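Side-chain contacts in retinol dehydratase (Spodoptera frugiperda, PDB 1FMJ), which dehydrates retinol, probably through a sulfated intermediate formed on its sulfotransferase fold, and here holds retinol together with adenosine-3'-5'-diphosphate: residues A69-S74 with T223-F228; M78-V83 with F160-L165; E233-R238 with M243-Y248. All coordinates share one frame; numbering follows the deposited sequence.

Interaction 1: residues A69-S74 with T223-F228. With A3P (adenosine-3'-5'-diphosphate), chain G.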
loop_
_atom_site.group_PDB
_atom_site.type_symbol
_atom_site.label_atom_id
_atom_site.label_comp_id
_atom_site.label_asym_id
_atom_site.label_seq_id
_atom_site.Cartn_x
_atom_site.Cartn_y
_atom_site.Cartn_z
ATOM N N ALA A 69 -7.787 1.256 -0.414
ATOM C CA ALA A 69 -6.989 0.824 0.719
ATOM C C ALA A 69 -6.542 -0.612 0.548
ATOM O O ALA A 69 -7.123 -1.365 -0.234
ATOM C CB ALA A 69 -7.799 0.976 2.010
ATOM N N SER A 70 -5.516 -0.993 1.290
ATOM C CA SER A 70 -4.991 -2.346 1.184
ATOM C C SER A 70 -3.736 -2.485 1.998
ATOM O O SER A 70 -3.166 -1.490 2.446
ATOM C CB SER A 70 -4.586 -2.624 -0.260
ATOM O OG SER A 70 -3.507 -1.762 -0.593
ATOM N N TYR A 71 -3.303 -3.725 2.199
ATOM C CA TYR A 71 -2.023 -3.921 2.845
ATOM C C TYR A 71 -1.160 -3.763 1.581
ATOM O O TYR A 71 -1.533 -4.263 0.518
ATOM C CB TYR A 71 -1.840 -5.322 3.409
ATOM C CG TYR A 71 -0.446 -5.451 3.961
ATOM C CD1 TYR A 71 -0.129 -4.947 5.221
ATOM C CD2 TYR A 71 0.593 -5.905 3.154
ATOM C CE1 TYR A 71 1.195 -4.875 5.658
ATOM C CE2 TYR A 71 1.913 -5.836 3.577
ATOM C CZ TYR A 71 2.207 -5.313 4.826
ATOM O OH TYR A 71 3.519 -5.161 5.199
ATOM N N GLN A 72 -0.028 -3.083 1.678
ATOM C CA GLN A 72 0.799 -2.841 0.491
ATOM C C GLN A 72 1.157 -4.038 -0.385
ATOM O O GLN A 72 1.329 -5.156 0.098
ATOM C CB GLN A 72 2.090 -2.111 0.875
ATOM C CG GLN A 72 3.005 -2.882 1.825
ATOM C CD GLN A 72 4.443 -2.370 1.776
ATOM O OE1 GLN A 72 5.340 -3.040 1.253
ATOM N NE2 GLN A 72 4.664 -1.176 2.311
ATOM N N ARG A 73 1.261 -3.764 -1.685
ATOM C CA ARG A 73 1.625 -4.746 -2.705
ATOM C C ARG A 73 0.531 -5.772 -2.948
ATOM O O ARG A 73 0.800 -6.895 -3.359
ATOM C CB ARG A 73 2.938 -5.445 -2.312
ATOM C CG ARG A 73 4.074 -4.468 -2.008
ATOM C CD ARG A 73 4.265 -3.444 -3.127
ATOM N NE ARG A 73 4.959 -3.982 -4.302
ATOM C CZ ARG A 73 5.044 -3.343 -5.463
ATOM N NH1 ARG A 73 4.472 -2.160 -5.593
ATOM N NH2 ARG A 73 5.722 -3.860 -6.483
ATOM N N SER A 74 -0.709 -5.365 -2.707
ATOM C CA SER A 74 -1.853 -6.246 -2.885
ATOM C C SER A 74 -2.710 -5.898 -4.087
ATOM O O SER A 74 -3.774 -6.486 -4.271
ATOM C CB SER A 74 -2.727 -6.219 -1.633
ATOM O OG SER A 74 -2.012 -6.693 -0.511
ATOM N N THR A 223 6.371 -3.112 8.094
ATOM C CA THR A 223 5.461 -1.983 7.930
ATOM C C THR A 223 3.969 -2.322 7.832
ATOM O O THR A 223 3.534 -3.084 6.972
ATOM C CB THR A 223 5.879 -1.143 6.698
ATOM O OG1 THR A 223 7.286 -0.860 6.781
ATOM C CG2 THR A 223 5.106 0.178 6.654
ATOM N N LEU A 224 3.210 -1.726 8.746
ATOM C CA LEU A 224 1.763 -1.869 8.858
ATOM C C LEU A 224 1.170 -3.252 9.107
ATOM O O LEU A 224 -0.035 -3.449 8.941
ATOM C CB LEU A 224 1.074 -1.175 7.673
ATOM C CG LEU A 224 1.219 0.358 7.749
ATOM C CD1 LEU A 224 0.592 1.005 6.543
ATOM C CD2 LEU A 224 0.559 0.890 9.030
ATOM N N THR A 225 2.010 -4.206 9.509
ATOM C CA THR A 225 1.525 -5.533 9.881
ATOM C C THR A 225 1.129 -5.286 11.354
ATOM O O THR A 225 1.383 -4.198 11.880
ATOM C CB THR A 225 2.655 -6.600 9.824
ATOM O OG1 THR A 225 3.744 -6.199 10.669
ATOM C CG2 THR A 225 3.155 -6.774 8.386
ATOM N N PRO A 226 0.537 -6.279 12.049
ATOM C CA PRO A 226 0.175 -7.654 11.684
ATOM C C PRO A 226 -0.654 -7.711 10.410
ATOM O O PRO A 226 -1.681 -7.057 10.308
ATOM C CB PRO A 226 -0.618 -8.137 12.898
ATOM C CG PRO A 226 -0.032 -7.342 14.031
ATOM C CD PRO A 226 0.066 -5.974 13.415
ATOM N N TYR A 227 -0.206 -8.505 9.447
ATOM C CA TYR A 227 -0.913 -8.633 8.187
ATOM C C TYR A 227 -2.385 -9.045 8.322
ATOM O O TYR A 227 -3.277 -8.391 7.779
ATOM C CB TYR A 227 -0.204 -9.636 7.281
ATOM C CG TYR A 227 -1.017 -9.955 6.049
ATOM C CD1 TYR A 227 -1.038 -9.084 4.964
ATOM C CD2 TYR A 227 -1.822 -11.093 5.999
ATOM C CE1 TYR A 227 -1.845 -9.335 3.858
ATOM C CE2 TYR A 227 -2.638 -11.354 4.894
ATOM C CZ TYR A 227 -2.646 -10.473 3.834
ATOM O OH TYR A 227 -3.475 -10.706 2.755
ATOM N N PHE A 228 -2.652 -10.128 9.036
ATOM C CA PHE A 228 -4.033 -10.566 9.162
ATOM C C PHE A 228 -4.972 -9.637 9.921
ATOM O O PHE A 228 -6.168 -9.602 9.630
ATOM C CB PHE A 228 -4.085 -11.972 9.743
ATOM C CG PHE A 228 -3.764 -13.030 8.744
ATOM C CD1 PHE A 228 -2.522 -13.656 8.742
ATOM C CD2 PHE A 228 -4.701 -13.385 7.775
ATOM C CE1 PHE A 228 -2.226 -14.621 7.791
ATOM C CE2 PHE A 228 -4.406 -14.347 6.823
ATOM C CZ PHE A 228 -3.168 -14.967 6.832
HETATM P P1 A3P G . 4.312 -8.203 -7.946
HETATM O O1P A3P G . 5.416 -7.675 -7.126
HETATM O O2P A3P G . 4.623 -8.126 -9.388
HETATM O O3P A3P G . 4.016 -9.595 -7.574
HETATM P P2 A3P G . 0.430 -2.350 -5.082
HETATM O O4P A3P G . -0.032 -1.495 -6.187
HETATM O O5P A3P G . -0.611 -2.465 -4.039
HETATM O O6P A3P G . 1.696 -1.801 -4.515
HETATM O "O5'" A3P G . 0.719 -3.797 -5.643
HETATM C "C5'" A3P G . 1.695 -4.029 -6.646
HETATM C "C4'" A3P G . 1.580 -5.451 -7.206
HETATM O "O4'" A3P G . 0.584 -5.432 -8.267
HETATM C "C3'" A3P G . 2.874 -5.925 -7.871
HETATM O "O3'" A3P G . 3.001 -7.351 -7.661
HETATM C "C2'" A3P G . 2.660 -5.462 -9.297
HETATM O "O2'" A3P G . 3.549 -5.944 -10.300
HETATM C "C1'" A3P G . 1.201 -5.845 -9.492
HETATM N N9 A3P G . 0.580 -5.157 -10.631
HETATM C C8 A3P G . 0.607 -3.813 -10.970
HETATM N N7 A3P G . -0.052 -3.506 -12.055
HETATM C C5 A3P G . -0.560 -4.726 -12.481
HETATM C C6 A3P G . -1.373 -5.120 -13.600
HETATM N N6 A3P G . -1.821 -4.258 -14.519
HETATM N N1 A3P G . -1.712 -6.465 -13.729
HETATM C C2 A3P G . -1.274 -7.383 -12.806
HETATM N N3 A3P G . -0.498 -7.132 -11.707
HETATM C C4 A3P G . -0.176 -5.775 -11.605
HETATM O O HOH W 1 -3.267 -8.397 1.207
#
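Tyr-71 meets Tyr-227, then Leu-224, and at its tip Thr-223 and Thr-225. CB lies 4.0 Å from Tyr-227 CE1, and chi1 of 176° sets CG anti to the backbone N, 3.8 Å from Tyr-227 CD1. Here the edge of Tyr-227 comes over one face of the Tyr-71 ring; planes inclined at 76° and centroids 5.6 Å apart define an offset edge-to-face pair. On the rim, Tyr-71 CE1 has Leu-224 O beside it at 3.8 Å, near the ring plane, but lies nearer to Thr-223 O. The Leu-224 oxygen is buried without a partner in the model. At the tip, OH donates to Thr-223 O over 2.7 Å, in the carbonyl plane and with a C=O...donor angle of 158°, while Thr-225 CG2 packs 3.6 Å from OH. Ser-74 OG donates to Tyr-71 O, and a water joins Ser-74 OG to Tyr-227 OH, which also bonds Tyr-346. Past strand 66-70, residues 71-74 begin the phosphosulfate-binding loop of the sulfotransferases, where Ser-74 N comes 3.2 Å from A3P O5P. Tyr-71 rests on Val-190 of helix 187-200, Leu-224 and Thr-225 bond through their backbones to Met-44 of strand 43-46, and Tyr-227 begins helix 227-235.

Interaction 2: residues M78-V83 with F160-L165. With A3P (adenosine-3'-5'-diphosphate), chain G; RTL (retinol), chain H.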
loop_
_atom_site.group_PDB
_atom_site.type_symbol
_atom_site.label_atom_id
_atom_site.label_comp_id
_atom_site.label_asym_id
_atom_site.label_seq_id
_atom_site.Cartn_x
_atom_site.Cartn_y
_atom_site.Cartn_z
ATOM N N MET A 78 -3.429 -0.887 -9.600
ATOM C CA MET A 78 -4.411 -1.304 -10.597
ATOM C C MET A 78 -5.756 -0.711 -10.244
ATOM O O MET A 78 -6.411 -0.066 -11.062
ATOM C CB MET A 78 -4.589 -2.819 -10.592
ATOM C CG MET A 78 -3.350 -3.608 -10.855
ATOM S SD MET A 78 -3.695 -5.323 -10.576
ATOM C CE MET A 78 -4.727 -5.685 -12.008
ATOM N N THR A 79 -6.166 -0.972 -9.008
ATOM C CA THR A 79 -7.441 -0.504 -8.490
ATOM C C THR A 79 -7.556 1.010 -8.602
ATOM O O THR A 79 -8.599 1.529 -8.998
ATOM C CB THR A 79 -7.614 -0.909 -7.015
ATOM O OG1 THR A 79 -7.420 -2.320 -6.884
ATOM C CG2 THR A 79 -9.014 -0.549 -6.518
ATOM N N GLN A 80 -6.489 1.723 -8.254
ATOM C CA GLN A 80 -6.520 3.182 -8.340
ATOM C C GLN A 80 -6.829 3.641 -9.758
ATOM O O GLN A 80 -7.601 4.568 -9.961
ATOM C CB GLN A 80 -5.186 3.786 -7.918
ATOM C CG GLN A 80 -4.961 3.786 -6.429
ATOM C CD GLN A 80 -3.617 4.341 -6.063
ATOM O OE1 GLN A 80 -3.362 5.531 -6.227
ATOM N NE2 GLN A 80 -2.740 3.481 -5.567
ATOM N N GLU A 81 -6.211 2.989 -10.732
ATOM C CA GLU A 81 -6.409 3.352 -12.128
ATOM C C GLU A 81 -7.826 3.051 -12.570
ATOM O O GLU A 81 -8.478 3.895 -13.194
ATOM C CB GLU A 81 -5.414 2.610 -13.019
ATOM C CG GLU A 81 -5.461 3.029 -14.488
ATOM C CD GLU A 81 -4.889 4.418 -14.748
ATOM O OE1 GLU A 81 -4.813 4.807 -15.932
ATOM O OE2 GLU A 81 -4.512 5.118 -13.784
ATOM N N LEU A 82 -8.302 1.847 -12.250
ATOM C CA LEU A 82 -9.657 1.452 -12.611
ATOM C C LEU A 82 -10.656 2.435 -12.014
ATOM O O LEU A 82 -11.507 2.982 -12.718
ATOM C CB LEU A 82 -9.966 0.047 -12.084
ATOM C CG LEU A 82 -9.209 -1.117 -12.714
ATOM C CD1 LEU A 82 -9.563 -2.418 -11.983
ATOM C CD2 LEU A 82 -9.560 -1.209 -14.186
ATOM N N VAL A 83 -10.537 2.652 -10.705
ATOM C CA VAL A 83 -11.419 3.554 -9.976
ATOM C C VAL A 83 -11.397 4.985 -10.510
ATOM O O VAL A 83 -12.429 5.648 -10.554
ATOM C CB VAL A 83 -11.050 3.579 -8.464
ATOM C CG1 VAL A 83 -11.790 4.704 -7.752
ATOM C CG2 VAL A 83 -11.392 2.243 -7.818
ATOM N N PHE A 160 -9.510 11.549 -4.193
ATOM C CA PHE A 160 -9.188 10.140 -4.346
ATOM C C PHE A 160 -8.064 9.891 -3.347
ATOM O O PHE A 160 -6.999 10.499 -3.439
ATOM C CB PHE A 160 -8.714 9.832 -5.770
ATOM C CG PHE A 160 -9.815 9.863 -6.795
ATOM C CD1 PHE A 160 -10.199 11.064 -7.392
ATOM C CD2 PHE A 160 -10.494 8.696 -7.139
ATOM C CE1 PHE A 160 -11.244 11.098 -8.313
ATOM C CE2 PHE A 160 -11.543 8.715 -8.061
ATOM C CZ PHE A 160 -11.922 9.917 -8.651
ATOM N N VAL A 161 -8.316 9.017 -2.381
ATOM C CA VAL A 161 -7.333 8.730 -1.349
ATOM C C VAL A 161 -6.783 7.319 -1.408
ATOM O O VAL A 161 -7.542 6.344 -1.472
ATOM C CB VAL A 161 -7.935 8.934 0.059
ATOM C CG1 VAL A 161 -6.844 8.759 1.115
ATOM C CG2 VAL A 161 -8.585 10.303 0.161
ATOM N N LYS A 162 -5.458 7.220 -1.382
ATOM C CA LYS A 162 -4.780 5.932 -1.383
ATOM C C LYS A 162 -4.256 5.743 0.028
ATOM O O LYS A 162 -3.711 6.677 0.610
ATOM C CB LYS A 162 -3.601 5.947 -2.353
ATOM C CG LYS A 162 -2.568 4.862 -2.087
ATOM C CD LYS A 162 -1.336 5.065 -2.949
ATOM C CE LYS A 162 -0.251 4.080 -2.599
ATOM N NZ LYS A 162 0.937 4.259 -3.461
ATOM N N THR A 163 -4.422 4.556 0.595
ATOM C CA THR A 163 -3.914 4.342 1.940
ATOM C C THR A 163 -3.638 2.884 2.248
ATOM O O THR A 163 -4.265 1.981 1.686
ATOM C CB THR A 163 -4.896 4.887 3.027
ATOM O OG1 THR A 163 -4.265 4.816 4.314
ATOM C CG2 THR A 163 -6.164 4.055 3.079
ATOM N N HIS A 164 -2.677 2.666 3.137
ATOM C CA HIS A 164 -2.342 1.330 3.579
ATOM C C HIS A 164 -2.665 1.279 5.073
ATOM O O HIS A 164 -2.228 0.392 5.788
ATOM C CB HIS A 164 -0.861 1.018 3.320
ATOM C CG HIS A 164 -0.485 1.057 1.869
ATOM N ND1 HIS A 164 -1.184 0.368 0.901
ATOM C CD2 HIS A 164 0.508 1.711 1.220
ATOM C CE1 HIS A 164 -0.639 0.596 -0.282
ATOM N NE2 HIS A 164 0.389 1.408 -0.117
ATOM N N LEU A 165 -3.441 2.248 5.551
ATOM C CA LEU A 165 -3.793 2.236 6.965
ATOM C C LEU A 165 -4.997 1.342 7.220
ATOM O O LEU A 165 -5.969 1.364 6.462
ATOM C CB LEU A 165 -4.094 3.652 7.473
ATOM C CG LEU A 165 -2.879 4.582 7.596
ATOM C CD1 LEU A 165 -3.311 5.946 8.088
ATOM C CD2 LEU A 165 -1.860 3.970 8.538
HETATM P P1 A3P G . 4.312 -8.203 -7.946
HETATM O O1P A3P G . 5.416 -7.675 -7.126
HETATM O O2P A3P G . 4.623 -8.126 -9.388
HETATM O O3P A3P G . 4.016 -9.595 -7.574
HETATM P P2 A3P G . 0.430 -2.350 -5.082
HETATM O O4P A3P G . -0.032 -1.495 -6.187
HETATM O O5P A3P G . -0.611 -2.465 -4.039
HETATM O O6P A3P G . 1.696 -1.801 -4.515
HETATM O "O5'" A3P G . 0.719 -3.797 -5.643
HETATM C "C5'" A3P G . 1.695 -4.029 -6.646
HETATM C "C4'" A3P G . 1.580 -5.451 -7.206
HETATM O "O4'" A3P G . 0.584 -5.432 -8.267
HETATM C "C3'" A3P G . 2.874 -5.925 -7.871
HETATM O "O3'" A3P G . 3.001 -7.351 -7.661
HETATM C "C2'" A3P G . 2.660 -5.462 -9.297
HETATM O "O2'" A3P G . 3.549 -5.944 -10.300
HETATM C "C1'" A3P G . 1.201 -5.845 -9.492
HETATM N N9 A3P G . 0.580 -5.157 -10.631
HETATM C C8 A3P G . 0.607 -3.813 -10.970
HETATM N N7 A3P G . -0.052 -3.506 -12.055
HETATM C C5 A3P G . -0.560 -4.726 -12.481
HETATM C C6 A3P G . -1.373 -5.120 -13.600
HETATM N N6 A3P G . -1.821 -4.258 -14.519
HETATM N N1 A3P G . -1.712 -6.465 -13.729
HETATM C C2 A3P G . -1.274 -7.383 -12.806
HETATM N N3 A3P G . -0.498 -7.132 -11.707
HETATM C C4 A3P G . -0.176 -5.775 -11.605
HETATM C C1 RTL H . 12.969 7.325 0.374
HETATM C C2 RTL H . 13.909 7.734 1.553
HETATM C C3 RTL H . 13.546 9.082 2.164
HETATM C C4 RTL H . 12.498 10.144 1.841
HETATM C C5 RTL H . 11.694 9.582 0.666
HETATM C C6 RTL H . 11.847 8.362 -0.010
HETATM C C7 RTL H . 10.969 7.947 -1.137
HETATM C C8 RTL H . 9.740 7.372 -0.981
HETATM C C9 RTL H . 8.867 6.957 -2.087
HETATM C C10 RTL H . 7.650 6.388 -1.761
HETATM C C11 RTL H . 6.570 5.876 -2.632
HETATM C C12 RTL H . 6.141 4.632 -2.230
HETATM C C13 RTL H . 5.131 3.659 -2.695
HETATM C C14 RTL H . 4.738 2.423 -2.265
HETATM C C15 RTL H . 3.598 2.320 -1.339
HETATM O O1 RTL H . 2.407 2.227 -1.997
HETATM C C16 RTL H . 12.429 5.988 0.919
HETATM C C17 RTL H . 13.966 7.018 -0.755
HETATM C C18 RTL H . 10.624 10.604 0.251
HETATM C C19 RTL H . 9.325 7.162 -3.543
HETATM C C20 RTL H . 4.454 4.286 -3.925
#
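Gln-80 and Val-83 of helix 76-87, the helix after the phosphosulfate-binding loop in this P-loop-NTPase-like sulfotransferase fold, pack on Lys-162 and Phe-160 of strand 160-163. The first pair, Gln-80 with Lys-162, crosses obliquely. Gln-80 has its chain extended beyond CG, and its amide lies against the aliphatic part of the lysine, NE2 coming 3.4 Å from Lys-162 CD. No hydrogen bond spans the two segments, so the evidence for this contact is van der Waals packing of an amide on methylenes. The lysine chain, all near 180° from CG outward, carries its ammonium past the glutamine into the retinol pocket, where Lys-162 NZ donates to the retinol hydroxyl O1 at 2.9 Å. Tyr-105 adds a cation-pi partner to the same lysine. One turn along the helix from Gln-80, the side chains of Val-83 and Phe-160 run in opposite directions past each other: Val-83 CG1 meets the ring edge, 4.0 Å from Phe-160 CE2, and Trp-84 also meets that ring. At the start of the helical segment Met-78 faces the other ligand, with CG 3.4 Å from A3P C5. At the end of the strand, Thr-163 OG1 accepts from Leu-165 N at 3.0 Å (159°), an ST turn around His-164. The His-164 imidazole has ND1 bonded to Ser-70 O, while retinol O1 lies in the ring plane 2.9 Å from NE2, an almost straight hydrogen bond of 168°.

Interaction 3: residues E233-R238 with M243-Y248. With A3P (adenosine-3'-5'-diphosphate), chain G.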
loop_
_atom_site.group_PDB
_atom_site.type_symbol
_atom_site.label_atom_id
_atom_site.label_comp_id
_atom_site.label_asym_id
_atom_site.label_seq_id
_atom_site.Cartn_x
_atom_site.Cartn_y
_atom_site.Cartn_z
ATOM N N GLU A 233 -9.886 -6.531 9.619
ATOM C CA GLU A 233 -10.654 -5.319 9.885
ATOM C C GLU A 233 -11.505 -4.909 8.696
ATOM O O GLU A 233 -12.623 -4.427 8.860
ATOM C CB GLU A 233 -9.727 -4.169 10.254
ATOM C CG GLU A 233 -9.304 -4.157 11.703
ATOM C CD GLU A 233 -8.564 -2.886 12.054
ATOM O OE1 GLU A 233 -8.890 -1.845 11.447
ATOM O OE2 GLU A 233 -7.671 -2.920 12.935
ATOM N N ALA A 234 -10.971 -5.093 7.493
ATOM C CA ALA A 234 -11.703 -4.737 6.286
ATOM C C ALA A 234 -12.696 -5.833 5.964
ATOM O O ALA A 234 -13.813 -5.565 5.524
ATOM C CB ALA A 234 -10.746 -4.553 5.121
ATOM N N TRP A 235 -12.274 -7.072 6.187
ATOM C CA TRP A 235 -13.113 -8.229 5.926
ATOM C C TRP A 235 -14.381 -8.187 6.776
ATOM O O TRP A 235 -15.442 -8.609 6.330
ATOM C CB TRP A 235 -12.332 -9.509 6.213
ATOM C CG TRP A 235 -13.101 -10.771 5.928
ATOM C CD1 TRP A 235 -13.625 -11.633 6.845
ATOM C CD2 TRP A 235 -13.424 -11.311 4.640
ATOM N NE1 TRP A 235 -14.248 -12.679 6.211
ATOM C CE2 TRP A 235 -14.142 -12.508 4.857
ATOM C CE3 TRP A 235 -13.177 -10.902 3.325
ATOM C CZ2 TRP A 235 -14.615 -13.301 3.810
ATOM C CZ3 TRP A 235 -13.650 -11.694 2.277
ATOM C CH2 TRP A 235 -14.361 -12.879 2.528
ATOM N N ALA A 236 -14.260 -7.668 7.993
ATOM C CA ALA A 236 -15.401 -7.569 8.900
ATOM C C ALA A 236 -16.407 -6.520 8.422
ATOM O O ALA A 236 -17.587 -6.589 8.757
ATOM C CB ALA A 236 -14.918 -7.229 10.311
ATOM N N LYS A 237 -15.935 -5.557 7.632
ATOM C CA LYS A 237 -16.787 -4.488 7.111
ATOM C C LYS A 237 -17.232 -4.684 5.664
ATOM O O LYS A 237 -17.874 -3.801 5.098
ATOM C CB LYS A 237 -16.063 -3.147 7.202
ATOM C CG LYS A 237 -15.959 -2.557 8.585
ATOM C CD LYS A 237 -17.232 -1.834 8.956
ATOM C CE LYS A 237 -17.034 -0.971 10.187
ATOM N NZ LYS A 237 -18.216 -0.076 10.392
ATOM N N ARG A 238 -16.911 -5.827 5.065
ATOM C CA ARG A 238 -17.272 -6.060 3.667
ATOM C C ARG A 238 -18.766 -6.042 3.355
ATOM O O ARG A 238 -19.164 -5.885 2.198
ATOM C CB ARG A 238 -16.669 -7.378 3.174
ATOM C CG ARG A 238 -17.264 -8.648 3.775
ATOM C CD ARG A 238 -16.539 -9.866 3.214
ATOM N NE ARG A 238 -17.156 -11.135 3.591
ATOM C CZ ARG A 238 -17.305 -11.559 4.841
ATOM N NH1 ARG A 238 -16.881 -10.818 5.853
ATOM N NH2 ARG A 238 -17.880 -12.734 5.080
ATOM N N MET A 243 -18.327 -0.421 1.073
ATOM C CA MET A 243 -17.080 -1.175 1.095
ATOM C C MET A 243 -17.093 -2.263 0.034
ATOM O O MET A 243 -18.073 -2.993 -0.105
ATOM C CB MET A 243 -16.855 -1.814 2.467
ATOM C CG MET A 243 -15.754 -2.884 2.489
ATOM S SD MET A 243 -14.082 -2.250 2.159
ATOM C CE MET A 243 -13.516 -1.973 3.808
ATOM N N LEU A 244 -15.998 -2.358 -0.716
ATOM C CA LEU A 244 -15.863 -3.374 -1.749
ATOM C C LEU A 244 -14.554 -4.114 -1.513
ATOM O O LEU A 244 -13.477 -3.601 -1.825
ATOM C CB LEU A 244 -15.861 -2.741 -3.148
ATOM C CG LEU A 244 -15.577 -3.716 -4.300
ATOM C CD1 LEU A 244 -16.671 -4.766 -4.364
ATOM C CD2 LEU A 244 -15.490 -2.967 -5.623
ATOM N N PHE A 245 -14.654 -5.309 -0.941
ATOM C CA PHE A 245 -13.486 -6.138 -0.663
ATOM C C PHE A 245 -13.206 -6.979 -1.905
ATOM O O PHE A 245 -14.091 -7.680 -2.389
ATOM C CB PHE A 245 -13.779 -7.071 0.518
ATOM C CG PHE A 245 -12.553 -7.655 1.165
ATOM C CD1 PHE A 245 -12.058 -7.115 2.349
ATOM C CD2 PHE A 245 -11.926 -8.775 0.624
ATOM C CE1 PHE A 245 -10.964 -7.679 2.993
ATOM C CE2 PHE A 245 -10.826 -9.351 1.258
ATOM C CZ PHE A 245 -10.343 -8.804 2.449
ATOM N N LEU A 246 -11.981 -6.906 -2.420
ATOM C CA LEU A 246 -11.612 -7.671 -3.598
ATOM C C LEU A 246 -10.297 -8.397 -3.367
ATOM O O LEU A 246 -9.515 -8.029 -2.490
ATOM C CB LEU A 246 -11.467 -6.751 -4.815
ATOM C CG LEU A 246 -12.670 -5.907 -5.236
ATOM C CD1 LEU A 246 -12.286 -5.045 -6.424
ATOM C CD2 LEU A 246 -13.852 -6.828 -5.588
ATOM N N PHE A 247 -10.059 -9.436 -4.159
ATOM C CA PHE A 247 -8.825 -10.199 -4.059
ATOM C C PHE A 247 -8.014 -10.006 -5.332
ATOM O O PHE A 247 -8.540 -10.126 -6.437
ATOM C CB PHE A 247 -9.109 -11.691 -3.860
ATOM C CG PHE A 247 -9.638 -12.034 -2.496
ATOM C CD1 PHE A 247 -10.994 -12.233 -2.292
ATOM C CD2 PHE A 247 -8.774 -12.160 -1.415
ATOM C CE1 PHE A 247 -11.486 -12.555 -1.030
ATOM C CE2 PHE A 247 -9.256 -12.481 -0.152
ATOM C CZ PHE A 247 -10.613 -12.679 0.041
ATOM N N TYR A 248 -6.729 -9.712 -5.168
ATOM C CA TYR A 248 -5.837 -9.491 -6.299
ATOM C C TYR A 248 -5.886 -10.649 -7.294
ATOM O O TYR A 248 -5.800 -10.448 -8.502
ATOM C CB TYR A 248 -4.413 -9.304 -5.789
ATOM C CG TYR A 248 -3.362 -9.300 -6.875
ATOM C CD1 TYR A 248 -3.212 -8.210 -7.734
ATOM C CD2 TYR A 248 -2.524 -10.393 -7.049
ATOM C CE1 TYR A 248 -2.240 -8.215 -8.739
ATOM C CE2 TYR A 248 -1.558 -10.407 -8.042
ATOM C CZ TYR A 248 -1.418 -9.323 -8.879
ATOM O OH TYR A 248 -0.438 -9.353 -9.841
HETATM P P1 A3P G . 4.312 -8.203 -7.946
HETATM O O1P A3P G . 5.416 -7.675 -7.126
HETATM O O2P A3P G . 4.623 -8.126 -9.388
HETATM O O3P A3P G . 4.016 -9.595 -7.574
HETATM P P2 A3P G . 0.430 -2.350 -5.082
HETATM O O4P A3P G . -0.032 -1.495 -6.187
HETATM O O5P A3P G . -0.611 -2.465 -4.039
HETATM O O6P A3P G . 1.696 -1.801 -4.515
HETATM O "O5'" A3P G . 0.719 -3.797 -5.643
HETATM C "C5'" A3P G . 1.695 -4.029 -6.646
HETATM C "C4'" A3P G . 1.580 -5.451 -7.206
HETATM O "O4'" A3P G . 0.584 -5.432 -8.267
HETATM C "C3'" A3P G . 2.874 -5.925 -7.871
HETATM O "O3'" A3P G . 3.001 -7.351 -7.661
HETATM C "C2'" A3P G . 2.660 -5.462 -9.297
HETATM O "O2'" A3P G . 3.549 -5.944 -10.300
HETATM C "C1'" A3P G . 1.201 -5.845 -9.492
HETATM N N9 A3P G . 0.580 -5.157 -10.631
HETATM C C8 A3P G . 0.607 -3.813 -10.970
HETATM N N7 A3P G . -0.052 -3.506 -12.055
HETATM C C5 A3P G . -0.560 -4.726 -12.481
HETATM C C6 A3P G . -1.373 -5.120 -13.600
HETATM N N6 A3P G . -1.821 -4.258 -14.519
HETATM N N1 A3P G . -1.712 -6.465 -13.729
HETATM C C2 A3P G . -1.274 -7.383 -12.806
HETATM N N3 A3P G . -0.498 -7.132 -11.707
HETATM C C4 A3P G . -0.176 -5.775 -11.605
#
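The CA atoms of Arg-238 and Met-243 approach to 5.5 Å, where the chain, after a type I beta turn from Trp-235 to Arg-238, comes back as strand 243-247. Across this return Phe-245 takes the edge of the Trp-235 indole on its face: CE3 of the tryptophan sits over the ring centre, 3.5 Å from Phe-245 CE2. Planes at 77° and centroids 4.9 Å apart identify an edge-to-face pair. Ala-234 CB meets the same phenyl ring at its edge, 3.8 Å from Phe-245 CE1. Met-243, bent at chi2 and chi3, curls back until CE lies 4.0 Å from Ala-234 CB, and Phe-247 CZ touches Trp-235 CZ3 farther along the strand. The arrangement is a helix-to-strand connection of the sulfotransferase alpha/beta fold, in which helix 227-235 leads into an outermost strand of the five-stranded parallel sheet, paired with strand 179-184. On the turn, Arg-238 has CG wedged between the backbone N and the carbonyl carbon (chi1 69°), and its guanidinium lies over the indole. Arg-238 NH1 donates to Trp-235 O over 2.7 Å (N-H...O 147°); the oxygen lies in the guanidinium plane, though the donor is tilted from the carbonyl plane. Asp-343 takes both Arg-238 NH2, in a salt bridge, and Trp-235 NE1. Just past the strand, Tyr-248 OH donates to N3 of the adenine of A3P over 2.9 Å, with N3 in the plane of the phenol ring.

The three contacts form a compact triangle, their centres 13 to 14 Å apart, and all reach the same five-stranded parallel sheet. Interaction 1 spans the longest sequence interval and encloses interaction 2; interaction 3 follows both. Interactions 1 and 2 are joined by neighbouring strands 66-70 and 160-163 and by the chain running from strand 66-70 into helix 76-87. Interactions 1 and 3 share helix 227-235, one near its start and the other near its end. Between interactions 2 and 3, Met-78 SD packs 3.7 Å from Tyr-248 CE1. One segment of each reaches A3P, so the nucleotide site draws on residues next to all three contacts, while only interaction 2 also hydrogen-bonds retinol.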